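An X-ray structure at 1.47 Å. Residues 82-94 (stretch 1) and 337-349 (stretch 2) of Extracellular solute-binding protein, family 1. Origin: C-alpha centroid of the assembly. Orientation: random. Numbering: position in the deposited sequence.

Stretch 1 (82-94) KIADVSLHAFFPA
Stretch 2, residues 337-349: EADRFSLSSHAAN

Two segments of one chain, at least 245 residues apart in sequence wherever they touch, pair as short antiparallel strands and bury 868 Å² between them, both sides summed. Strand 86-88 runs against strand 341-343 with their N-to-C directions 162° apart and their axes 4.8 Å apart at closest approach. Phi/psi values are extended: -127/136 at Val86, -128/134 at Ser87, -115/129 at Leu88, -136/143 at Ser342 and -112/130 at Leu343. Val86 faces Leu343 as a non-hydrogen-bonded pair (CA to CA 4.7 Å), and Ser87 faces Ser342 as a hydrogen-bonded pair (CA to CA 5.4 Å), closed by Ser87 N to Ser342 O and Ser342 N to Ser87 O, both 3.0 Å. Ser344 N continues the ladder to Asp85 O at 2.8 Å. Between these rungs, Val86 CA lies 3.4 Å from Ser342 O and Leu343 CA 3.3 Å from Asp85 O, as CA-H...O contacts.

Beyond the strands, each chain bends. His89 takes a left-handed conformation (65/32) opposite Arg340 (-108/-5), and Ala90 N makes a weak hydrogen bond to Asp339 O (3.3 Å) and donates to a water at 3.0 Å that bridges Ser87 O and Asp339 O. Phe91 O receives a CA-H...O contact from Asp339 CA at 3.2 Å. Phe92 then occupies the N-cap position before the helix that begins at Pro93. At the other end, a type I turn from Ser344 to Ala347 is closed by Ala347 N to Ser344 O (3.1 Å), while Ser344 OG (chi1 t) accepts from His346 N at 3.0 Å.

Asp339, chi1 p, carries the largest covered area, 111 Å². Its OD2 accepts from His89 ND1 at 2.7 Å, near the plane of the imidazole (chi1 t, chi2 30°), and its OD1 forms a salt bridge with Arg340 NE at 2.9 Å. The carboxylate thus accepts from His89, Arg340 and a water that also donates to His89 O. Its CB sits over the Phe92 ring (chi1 m, chi2 87°), 3.5 Å from the centroid and 3° off the normal, so the ring covers the aliphatic part of the acid. Ala338 CB points toward stretch 1 and packs against Phe92 CD2 (4.1 Å) and Pro93 CD (3.9 Å); the buried Ala338 O has no polar partner.

Val86 (chi1 t) and Leu343 (t, p) share one sheet face, CG2 to CD1 4.2 Å. Phe341 (t, chi2 -79°) packs its CE2 3.4 Å from Val86 CG1 and its CD2 3.5 Å from Leu88 CD2 (m, t), an apolar cluster. Ser87 and Ser342, both m, share the other face, where their hydroxyls bind water: one water accepts from Ser87 OG (2.7 Å) and donates to Ala84 O (2.8 Å) and Ser342 O (3.0 Å), while another donates to Ser342 OG (2.8 Å) and Phe91 O (2.7 Å). Ile83 (p, t) brings CD1 to 3.5 Å from Ser344 CB. Asp85 (m) brings OD1 to 3.6 Å from Ala347 CA, where a water donates to its OD1 (2.7 Å) and accepts from Ala348 N (2.6 Å), and a second links its OD2 (2.8 Å) to Asn349 N (2.9 Å).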

# COMPACT_ATOMS: atom_id res chain seq x y z
N LYS A 82 0.19 2.40 28.71
CA LYS A 82 1.42 3.18 28.85
C LYS A 82 1.74 3.84 27.51
O LYS A 82 2.59 3.39 26.74
CB LYS A 82 2.57 2.34 29.37
CG LYS A 82 3.00 1.14 28.51
CD LYS A 82 4.33 0.57 29.04
CE LYS A 82 4.78 -0.67 28.26
NZ LYS A 82 3.91 -1.86 28.49
N ILE A 83 1.06 4.94 27.24
CA ILE A 83 1.20 5.61 25.95
C ILE A 83 1.87 6.96 26.14
O ILE A 83 1.65 7.65 27.14
CB ILE A 83 -0.13 5.71 25.18
CG1 ILE A 83 -1.10 6.65 25.86
CG2 ILE A 83 -0.78 4.30 25.04
CD1 ILE A 83 -2.29 6.98 24.99
N ALA A 84 2.70 7.33 25.17
CA ALA A 84 3.32 8.64 25.17
C ALA A 84 2.26 9.72 24.94
O ALA A 84 1.16 9.44 24.46
CB ALA A 84 4.36 8.72 24.06
N ASP A 85 2.60 10.96 25.30
CA ASP A 85 1.68 12.06 25.06
C ASP A 85 1.26 12.10 23.59
O ASP A 85 0.07 12.23 23.27
CB ASP A 85 2.33 13.39 25.43
CG ASP A 85 2.68 13.49 26.91
OD1 ASP A 85 2.06 12.77 27.74
OD2 ASP A 85 3.58 14.30 27.23
N VAL A 86 2.24 11.99 22.71
CA VAL A 86 2.03 11.98 21.26
C VAL A 86 2.72 10.74 20.70
O VAL A 86 3.85 10.44 21.09
CB VAL A 86 2.64 13.23 20.62
CG1 VAL A 86 2.62 13.11 19.10
CG2 VAL A 86 1.89 14.49 21.06
N SER A 87 2.04 10.03 19.81
CA SER A 87 2.64 8.91 19.12
C SER A 87 2.46 9.07 17.61
O SER A 87 1.35 9.37 17.14
CB SER A 87 2.04 7.59 19.60
OG SER A 87 2.06 7.52 21.02
N LEU A 88 3.54 8.84 16.87
CA LEU A 88 3.58 8.98 15.42
C LEU A 88 3.83 7.62 14.77
O LEU A 88 4.79 6.93 15.13
CB LEU A 88 4.69 9.94 15.00
CG LEU A 88 4.75 11.32 15.68
CD1 LEU A 88 5.86 12.14 15.02
CD2 LEU A 88 3.39 12.09 15.66
N HIS A 89 2.99 7.25 13.79
CA HIS A 89 3.16 5.99 13.05
C HIS A 89 2.98 4.79 13.98
O HIS A 89 3.59 3.73 13.79
CB HIS A 89 4.51 5.96 12.30
CG HIS A 89 4.75 4.74 11.44
ND1 HIS A 89 3.73 4.04 10.82
CD2 HIS A 89 5.89 4.12 11.08
CE1 HIS A 89 4.24 3.03 10.14
NE2 HIS A 89 5.55 3.05 10.28
N ALA A 90 2.11 4.95 14.97
CA ALA A 90 1.93 3.96 16.02
C ALA A 90 0.54 3.35 16.04
O ALA A 90 0.43 2.11 16.10
CB ALA A 90 2.26 4.60 17.38
N PHE A 91 -0.51 4.17 16.02
CA PHE A 91 -1.88 3.72 16.25
C PHE A 91 -2.79 4.03 15.07
O PHE A 91 -2.87 5.18 14.60
CB PHE A 91 -2.45 4.35 17.52
CG PHE A 91 -1.63 4.05 18.74
CD1 PHE A 91 -1.55 2.76 19.22
CD2 PHE A 91 -0.98 5.05 19.42
CE1 PHE A 91 -0.77 2.47 20.33
CE2 PHE A 91 -0.21 4.77 20.54
CZ PHE A 91 -0.13 3.47 21.00
N PHE A 92 -3.48 3.01 14.60
CA PHE A 92 -4.49 3.16 13.57
C PHE A 92 -5.83 3.45 14.22
O PHE A 92 -6.03 3.18 15.41
CB PHE A 92 -4.60 1.87 12.77
CG PHE A 92 -3.47 1.65 11.83
CD1 PHE A 92 -2.32 1.01 12.26
CD2 PHE A 92 -3.53 2.11 10.52
CE1 PHE A 92 -1.26 0.83 11.39
CE2 PHE A 92 -2.46 1.92 9.65
CZ PHE A 92 -1.33 1.29 10.09
N PRO A 93 -6.78 3.97 13.45
CA PRO A 93 -8.12 4.19 14.01
C PRO A 93 -8.69 2.95 14.67
O PRO A 93 -9.29 3.05 15.74
CB PRO A 93 -8.93 4.64 12.79
CG PRO A 93 -7.91 5.35 11.92
CD PRO A 93 -6.64 4.54 12.10
N ALA A 94 -8.51 1.78 14.06
CA ALA A 94 -9.03 0.55 14.65
C ALA A 94 -8.45 0.30 16.04
O ALA A 94 -9.14 -0.22 16.92
CB ALA A 94 -8.74 -0.64 13.73
N GLU A 337 -1.85 7.54 4.63
CA GLU A 337 -1.67 6.57 5.70
C GLU A 337 -2.47 7.05 6.90
O GLU A 337 -2.63 8.26 7.11
CB GLU A 337 -0.18 6.41 6.06
CG GLU A 337 0.69 5.87 4.92
CD GLU A 337 0.40 4.40 4.60
OE1 GLU A 337 -0.09 3.65 5.48
OE2 GLU A 337 0.67 4.00 3.45
N ALA A 338 -2.98 6.11 7.69
CA ALA A 338 -4.01 6.41 8.68
C ALA A 338 -3.53 6.44 10.13
O ALA A 338 -4.36 6.62 11.02
CB ALA A 338 -5.13 5.39 8.57
N ASP A 339 -2.23 6.29 10.38
CA ASP A 339 -1.72 6.05 11.73
C ASP A 339 -0.69 7.09 12.16
O ASP A 339 0.28 6.76 12.83
CB ASP A 339 -1.09 4.66 11.81
CG ASP A 339 0.18 4.54 10.98
OD1 ASP A 339 0.29 5.16 9.90
OD2 ASP A 339 1.09 3.80 11.40
N ARG A 340 -0.89 8.35 11.83
CA ARG A 340 0.25 9.27 11.84
C ARG A 340 0.28 10.29 12.98
O ARG A 340 1.27 11.02 13.11
CB ARG A 340 0.41 9.89 10.46
CG ARG A 340 0.67 8.82 9.40
CD ARG A 340 2.04 8.17 9.62
NE ARG A 340 2.28 6.95 8.87
CZ ARG A 340 2.88 6.89 7.68
NH1 ARG A 340 3.26 8.00 7.04
NH2 ARG A 340 3.09 5.70 7.11
N PHE A 341 -0.74 10.37 13.82
CA PHE A 341 -0.66 11.20 15.02
C PHE A 341 -1.79 10.86 15.97
O PHE A 341 -2.96 10.96 15.60
CB PHE A 341 -0.78 12.69 14.65
CG PHE A 341 -0.57 13.64 15.81
CD1 PHE A 341 -1.59 13.88 16.74
CD2 PHE A 341 0.64 14.31 15.97
CE1 PHE A 341 -1.39 14.75 17.80
CE2 PHE A 341 0.84 15.17 17.05
CZ PHE A 341 -0.18 15.38 17.97
N SER A 342 -1.46 10.47 17.20
CA SER A 342 -2.48 10.29 18.22
C SER A 342 -1.99 10.91 19.52
O SER A 342 -0.80 10.87 19.82
CB SER A 342 -2.80 8.80 18.46
OG SER A 342 -3.45 8.20 17.34
N LEU A 343 -2.92 11.51 20.26
CA LEU A 343 -2.65 12.25 21.49
C LEU A 343 -3.26 11.48 22.66
O LEU A 343 -4.44 11.13 22.61
CB LEU A 343 -3.30 13.63 21.42
CG LEU A 343 -3.22 14.58 22.62
CD1 LEU A 343 -1.79 14.85 23.04
CD2 LEU A 343 -3.93 15.89 22.30
N SER A 344 -2.48 11.25 23.70
CA SER A 344 -3.00 10.60 24.89
C SER A 344 -4.07 11.47 25.54
O SER A 344 -3.89 12.68 25.69
CB SER A 344 -1.88 10.37 25.90
OG SER A 344 -2.43 9.99 27.15
N SER A 345 -5.17 10.84 25.94
CA SER A 345 -6.21 11.57 26.65
C SER A 345 -5.72 12.09 27.99
O SER A 345 -6.36 12.97 28.58
CB SER A 345 -7.41 10.66 26.88
OG SER A 345 -7.02 9.56 27.66
N HIS A 346 -4.60 11.57 28.49
CA HIS A 346 -4.06 12.00 29.77
C HIS A 346 -2.75 12.76 29.61
O HIS A 346 -2.04 12.97 30.60
CB HIS A 346 -3.95 10.78 30.69
CG HIS A 346 -5.23 10.01 30.78
ND1 HIS A 346 -5.33 8.68 30.45
CD2 HIS A 346 -6.48 10.42 31.10
CE1 HIS A 346 -6.59 8.29 30.60
NE2 HIS A 346 -7.31 9.33 30.99
N ALA A 347 -2.43 13.21 28.40
CA ALA A 347 -1.25 14.04 28.22
C ALA A 347 -1.36 15.31 29.05
O ALA A 347 -2.41 15.96 29.09
CB ALA A 347 -1.08 14.41 26.75
N ALA A 348 -0.27 15.67 29.71
CA ALA A 348 -0.28 16.82 30.61
C ALA A 348 -0.49 18.13 29.87
O ALA A 348 -1.27 18.98 30.30
CB ALA A 348 1.04 16.86 31.39
N ASN A 349 0.20 18.32 28.74
CA ASN A 349 0.24 19.60 28.05
C ASN A 349 -0.38 19.45 26.66
O ASN A 349 0.34 19.44 25.64
CB ASN A 349 1.69 20.08 27.99
CG ASN A 349 2.31 20.22 29.37
OD1 ASN A 349 1.78 20.94 30.23
ND2 ASN A 349 3.42 19.53 29.61
O HOH W 1 -0.02 8.94 22.00
O HOH W 2 1.86 14.20 29.99
O HOH W 3 2.40 16.75 27.69
O HOH W 4 0.33 7.15 15.87
O HOH W 5 2.05 1.71 12.86
O HOH W 6 -2.18 7.82 14.90